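Local atomic coordinates of putative regulatory protein SCO4313 (Streptomyces coelicolor, PDB entry 2OI8), a protein that probably acts as a TetR-family transcriptional regulator, binding cis-regulatory DNA through a helix-turn-helix domain. Residues E20-A25 against R55-R60; G91-L96 against S181-V186. One frame throughout, in Å; residues are numbered along the deposited sequence.

Contact 1: E20-A25 against R55-R60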
loop_
_atom_site.group_PDB
_atom_site.type_symbol
_atom_site.label_atom_id
_atom_site.label_comp_id
_atom_site.label_asym_id
_atom_site.label_seq_id
_atom_site.Cartn_x
_atom_site.Cartn_y
_atom_site.Cartn_z
ATOM N N GLU A 20 -22.429 16.267 1.786
ATOM C CA GLU A 20 -21.555 17.393 2.106
ATOM C C GLU A 20 -20.605 17.090 3.262
ATOM O O GLU A 20 -19.430 17.472 3.209
ATOM C CB GLU A 20 -22.372 18.627 2.441
ATOM C CG GLU A 20 -22.729 19.446 1.236
ATOM C CD GLU A 20 -21.582 20.351 0.785
ATOM O OE1 GLU A 20 -20.699 19.877 0.009
ATOM O OE2 GLU A 20 -21.575 21.544 1.196
ATOM N N ILE A 21 -21.122 16.423 4.304
ATOM C CA ILE A 21 -20.314 16.033 5.448
ATOM C C ILE A 21 -19.166 15.183 4.934
ATOM O O ILE A 21 -18.007 15.444 5.261
ATOM C CB ILE A 21 -21.041 15.131 6.460
ATOM C CG1 ILE A 21 -22.440 15.640 6.834
ATOM C CG2 ILE A 21 -20.148 14.888 7.704
ATOM C CD1 ILE A 21 -22.480 16.912 7.572
ATOM N N LYS A 22 -19.516 14.170 4.132
ATOM C CA LYS A 22 -18.548 13.215 3.602
ATOM C C LYS A 22 -17.517 13.908 2.744
ATOM O O LYS A 22 -16.318 13.648 2.915
ATOM C CB LYS A 22 -19.236 12.073 2.856
ATOM C CG LYS A 22 -19.856 11.086 3.837
ATOM C CD LYS A 22 -20.292 9.788 3.210
ATOM C CE LYS A 22 -21.421 10.016 2.208
ATOM N NZ LYS A 22 -22.047 8.708 1.911
ATOM N N ASP A 23 -17.982 14.804 1.857
ATOM C CA ASP A 23 -17.108 15.714 1.123
ATOM C C ASP A 23 -16.083 16.413 2.011
ATOM O O ASP A 23 -14.889 16.299 1.755
ATOM C CB ASP A 23 -17.909 16.774 0.362
ATOM C CG ASP A 23 -18.221 16.361 -1.061
ATOM O OD1 ASP A 23 -17.971 15.190 -1.415
ATOM O OD2 ASP A 23 -18.722 17.206 -1.830
ATOM N N HIS A 24 -16.511 17.119 3.054
ATOM C CA HIS A 24 -15.517 17.786 3.906
ATOM C C HIS A 24 -14.581 16.814 4.585
ATOM O O HIS A 24 -13.424 17.154 4.845
ATOM C CB HIS A 24 -16.160 18.721 4.928
ATOM C CG HIS A 24 -16.939 19.820 4.288
ATOM N ND1 HIS A 24 -16.349 20.756 3.466
ATOM C CD2 HIS A 24 -18.264 20.095 4.288
ATOM C CE1 HIS A 24 -17.277 21.576 3.006
ATOM N NE2 HIS A 24 -18.446 21.198 3.491
ATOM N N ALA A 25 -15.075 15.608 4.849
ATOM C CA ALA A 25 -14.274 14.557 5.477
ATOM C C ALA A 25 -13.094 14.166 4.580
ATOM O O ALA A 25 -11.988 13.983 5.067
ATOM C CB ALA A 25 -15.130 13.347 5.815
ATOM N N ARG A 55 -25.898 13.875 15.020
ATOM C CA ARG A 55 -27.206 13.380 14.597
ATOM C C ARG A 55 -27.197 12.899 13.123
ATOM O O ARG A 55 -28.186 12.345 12.650
ATOM C CB ARG A 55 -28.334 14.424 14.884
ATOM N N TYR A 56 -26.069 13.099 12.430
ATOM C CA TYR A 56 -25.785 12.474 11.123
ATOM C C TYR A 56 -24.801 11.294 11.149
ATOM O O TYR A 56 -24.916 10.372 10.347
ATOM C CB TYR A 56 -25.241 13.491 10.125
ATOM C CG TYR A 56 -26.282 14.440 9.588
ATOM C CD1 TYR A 56 -27.108 14.071 8.537
ATOM C CD2 TYR A 56 -26.401 15.714 10.109
ATOM C CE1 TYR A 56 -28.071 14.957 8.035
ATOM C CE2 TYR A 56 -27.324 16.595 9.631
ATOM C CZ TYR A 56 -28.173 16.217 8.604
ATOM O OH TYR A 56 -29.090 17.112 8.148
ATOM N N PHE A 57 -23.801 11.360 12.020
ATOM C CA PHE A 57 -22.857 10.256 12.214
ATOM C C PHE A 57 -22.550 10.170 13.686
ATOM O O PHE A 57 -21.927 11.072 14.252
ATOM C CB PHE A 57 -21.570 10.476 11.420
ATOM C CG PHE A 57 -21.762 10.358 9.935
ATOM C CD1 PHE A 57 -21.933 9.094 9.337
ATOM C CD2 PHE A 57 -21.803 11.511 9.125
ATOM C CE1 PHE A 57 -22.136 8.980 7.936
ATOM C CE2 PHE A 57 -21.990 11.407 7.732
ATOM C CZ PHE A 57 -22.158 10.127 7.138
ATOM N N ASP A 58 -23.003 9.100 14.318
ATOM C CA ASP A 58 -22.746 8.945 15.734
ATOM C C ASP A 58 -21.287 8.532 15.947
ATOM O O ASP A 58 -21.010 7.386 16.284
ATOM C CB ASP A 58 -23.713 7.941 16.361
ATOM C CG ASP A 58 -23.504 7.801 17.854
ATOM O OD1 ASP A 58 -22.807 8.677 18.428
ATOM O OD2 ASP A 58 -24.009 6.817 18.457
ATOM N N GLY A 59 -20.361 9.462 15.712
ATOM C CA GLY A 59 -18.947 9.230 15.981
ATOM C C GLY A 59 -18.108 9.029 14.748
ATOM O O GLY A 59 -18.608 8.610 13.700
ATOM N N ARG A 60 -16.815 9.297 14.904
ATOM C CA ARG A 60 -15.842 9.219 13.840
ATOM C C ARG A 60 -15.797 7.865 13.120
ATOM O O ARG A 60 -15.520 7.806 11.918
ATOM C CB ARG A 60 -14.449 9.596 14.380
ATOM C CG ARG A 60 -13.253 9.354 13.398
ATOM C CD ARG A 60 -11.918 9.648 14.088
ATOM N NE ARG A 60 -10.900 8.592 13.929
ATOM C CZ ARG A 60 -10.874 7.476 14.656
ATOM N NH1 ARG A 60 -11.819 7.246 15.552
ATOM N NH2 ARG A 60 -9.926 6.576 14.492
#
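The CA atoms of Ile-21 and Tyr-56 stand 8.6 Å apart where the irregular backbone of 55-60 passes the helical turn 20-25, a gap bridged largely by the ring of Phe-57. Ile-21 supplies its CG2 branch, which lies 3.9 Å from Phe-57 CE2; the two side chains run past each other in opposite directions, and the methyl meets the ring obliquely. With CG1 beside the backbone N (chi1 -47°), CG2 takes the place anti to it and is the branch that reaches the ring. The side chains of Lys-22 and Phe-57 cross at about a right angle, and Lys-22 CG comes within 4.1 Å of Phe-57 CZ. Its aliphatic part makes the contact, while NZ goes on to a salt bridge with Asp-70. Leu-63 and Glu-66 of helix 60-84 also touch the Phe-57 side chain. With a serine in place of Phe-57, the Ile-21 methyl and Lys-22 CG would probably lose the ring they rest on, leaving a gap between helix 14-32 and the loop. The loop closes the predicted helix-turn-helix of a TetR-type N-terminal domain and leads through Gly-59, the N-cap residue, into helix 60-84. No hydrogen bond joins the two segments, and the contact thus rests on apolar burial.

Contact 2: G91-L96 against S181-V186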
loop_
_atom_site.group_PDB
_atom_site.type_symbol
_atom_site.label_atom_id
_atom_site.label_comp_id
_atom_site.label_asym_id
_atom_site.label_seq_id
_atom_site.Cartn_x
_atom_site.Cartn_y
_atom_site.Cartn_z
ATOM N N GLY A 91 -9.288 -5.521 -19.711
ATOM C CA GLY A 91 -10.191 -4.388 -19.548
ATOM C C GLY A 91 -10.413 -4.083 -18.088
ATOM O O GLY A 91 -10.487 -2.911 -17.686
ATOM N N LEU A 92 -10.501 -5.154 -17.302
ATOM C CA LEU A 92 -10.705 -5.080 -15.866
ATOM C C LEU A 92 -9.496 -4.450 -15.170
ATOM O O LEU A 92 -9.651 -3.582 -14.327
ATOM C CB LEU A 92 -10.982 -6.482 -15.332
ATOM C CG LEU A 92 -12.413 -6.971 -15.083
ATOM C CD1 LEU A 92 -13.448 -6.338 -15.966
ATOM C CD2 LEU A 92 -12.449 -8.468 -15.204
ATOM N N ALA A 93 -8.299 -4.889 -15.549
ATOM C CA ALA A 93 -7.060 -4.299 -15.096
ATOM C C ALA A 93 -7.011 -2.783 -15.380
ATOM O O ALA A 93 -6.617 -1.985 -14.518
ATOM C CB ALA A 93 -5.898 -5.003 -15.740
ATOM N N HIS A 94 -7.437 -2.379 -16.566
ATOM C CA HIS A 94 -7.452 -0.963 -16.907
ATOM C C HIS A 94 -8.499 -0.154 -16.168
ATOM O O HIS A 94 -8.281 1.021 -15.872
ATOM C CB HIS A 94 -7.623 -0.794 -18.405
ATOM C CG HIS A 94 -6.390 -1.137 -19.167
ATOM N ND1 HIS A 94 -5.190 -0.491 -18.952
ATOM C CD2 HIS A 94 -6.154 -2.079 -20.113
ATOM C CE1 HIS A 94 -4.270 -1.018 -19.738
ATOM N NE2 HIS A 94 -4.829 -1.978 -20.460
ATOM N N ALA A 95 -9.636 -0.781 -15.890
ATOM C CA ALA A 95 -10.666 -0.180 -15.044
ATOM C C ALA A 95 -10.065 0.116 -13.648
ATOM O O ALA A 95 -10.192 1.229 -13.099
ATOM C CB ALA A 95 -11.854 -1.128 -14.926
ATOM N N LEU A 96 -9.375 -0.877 -13.115
ATOM C CA LEU A 96 -8.784 -0.765 -11.787
ATOM C C LEU A 96 -7.730 0.357 -11.718
ATOM O O LEU A 96 -7.654 1.042 -10.708
ATOM C CB LEU A 96 -8.189 -2.119 -11.337
ATOM C CG LEU A 96 -7.521 -2.135 -9.948
ATOM C CD1 LEU A 96 -8.514 -1.725 -8.810
ATOM C CD2 LEU A 96 -6.816 -3.473 -9.632
ATOM N N SER A 181 -3.283 -9.004 -6.460
ATOM C CA SER A 181 -2.111 -8.614 -5.704
ATOM C C SER A 181 -1.068 -8.035 -6.622
ATOM O O SER A 181 -0.482 -7.027 -6.296
ATOM C CB SER A 181 -1.558 -9.794 -4.932
ATOM O OG SER A 181 -1.104 -10.746 -5.863
ATOM N N ARG A 182 -0.842 -8.655 -7.770
ATOM C CA ARG A 182 0.125 -8.133 -8.739
ATOM C C ARG A 182 -0.133 -6.674 -9.196
ATOM O O ARG A 182 0.801 -5.855 -9.235
ATOM C CB ARG A 182 0.253 -9.068 -9.950
ATOM C CG ARG A 182 0.982 -10.336 -9.611
ATOM C CD ARG A 182 1.248 -11.230 -10.805
ATOM N NE ARG A 182 1.614 -12.582 -10.362
ATOM C CZ ARG A 182 1.808 -13.627 -11.172
ATOM N NH1 ARG A 182 1.682 -13.501 -12.483
ATOM N NH2 ARG A 182 2.127 -14.808 -10.665
ATOM N N LEU A 183 -1.384 -6.357 -9.525
ATOM C CA LEU A 183 -1.755 -5.008 -10.001
ATOM C C LEU A 183 -1.828 -3.924 -8.910
ATOM O O LEU A 183 -1.587 -2.724 -9.171
ATOM C CB LEU A 183 -3.079 -5.086 -10.778
ATOM C CG LEU A 183 -2.995 -6.014 -11.997
ATOM C CD1 LEU A 183 -4.310 -6.029 -12.708
ATOM C CD2 LEU A 183 -1.872 -5.629 -12.957
ATOM N N HIS A 184 -2.190 -4.348 -7.697
ATOM C CA HIS A 184 -2.124 -3.474 -6.527
ATOM C C HIS A 184 -0.688 -3.171 -6.139
ATOM O O HIS A 184 -0.394 -2.062 -5.693
ATOM C CB HIS A 184 -2.910 -4.050 -5.366
ATOM C CG HIS A 184 -4.384 -3.857 -5.511
ATOM N ND1 HIS A 184 -4.990 -2.630 -5.339
ATOM C CD2 HIS A 184 -5.372 -4.724 -5.842
ATOM C CE1 HIS A 184 -6.290 -2.748 -5.559
ATOM N NE2 HIS A 184 -6.550 -4.012 -5.853
ATOM N N GLY A 185 0.196 -4.154 -6.355
ATOM C CA GLY A 185 1.629 -4.014 -6.112
ATOM C C GLY A 185 2.130 -2.840 -6.906
ATOM O O GLY A 185 2.770 -1.958 -6.359
ATOM N N VAL A 186 1.804 -2.789 -8.196
ATOM C CA VAL A 186 2.253 -1.638 -8.980
ATOM C C VAL A 186 1.441 -0.357 -8.736
ATOM O O VAL A 186 2.016 0.704 -8.614
ATOM C CB VAL A 186 2.519 -1.962 -10.467
ATOM C CG1 VAL A 186 2.181 -3.389 -10.788
ATOM C CG2 VAL A 186 1.844 -0.961 -11.409
#
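Ala-93 and Leu-183 meet at the tight end of this helix pair, where Ala-93 CB comes within 3.6 Å of Leu-183 CD1. The small alanine lets the leucine approach the opposing backbone as well, with CD1 of Leu-183 4.0 Å from Ala-93 CA. One turn further along, Leu-96 carries the rest of the packing. Its CG stands anti to its own backbone N (chi1 180°), which sends the forked end across to the other helix. CD2 of Leu-96 then sits over one face of the His-184 imidazole in a CH-pi contact, 4.2 Å from the ring centroid and 28° off the normal, with NE2 of His-184 as its closest ring atom at 3.8 Å. The other branch, CD1, lies 4.1 Å from CE1 of the same ring, and a looser touch joins Leu-96 CD2 to Leu-183 CB.

Such a pair illustrates how the all-helical C-terminal domain of a TetR-type regulator is assembled: helices 89-102 and 170-191 run in broadly the same direction, their short segments inclined at 34° with axes 11.1 Å apart at closest approach, and side chains meet between them. The imidazole does more than receive a methyl. Its ND1 is hydrogen-bonded to Tyr-107 OH, which probably restricts its rotation, and Trp-180 meets the ring edge-to-face.

Away from this packed seam the character changes. On helix 89-102, the CB of His-94 points away from the partner helix and the residue is exposed. Across on helix 170-191, Arg-182 belongs to another interface, its NE forming a salt bridge with Glu-209 of the second subunit.

Contact 1 and contact 2 share no helix and lie on opposite sides of the chain's centre, their own centres 31 Å apart, one in the N-terminal DNA-binding region and one in the C-terminal domain. Both are buried and lack a hydrogen bond between their segments; contact 1 sets aliphatic groups against a phenyl ring, whereas contact 2 adds a CH-pi contact to an imidazole. They also join different elements: a helix to a loop in 20-25 against 55-60, two helices in 91-96 against 181-186. Contact 2 lies nearer the centre of the chain, and its second helix also reaches the other subunit; no other chain of the assembly touches contact 1.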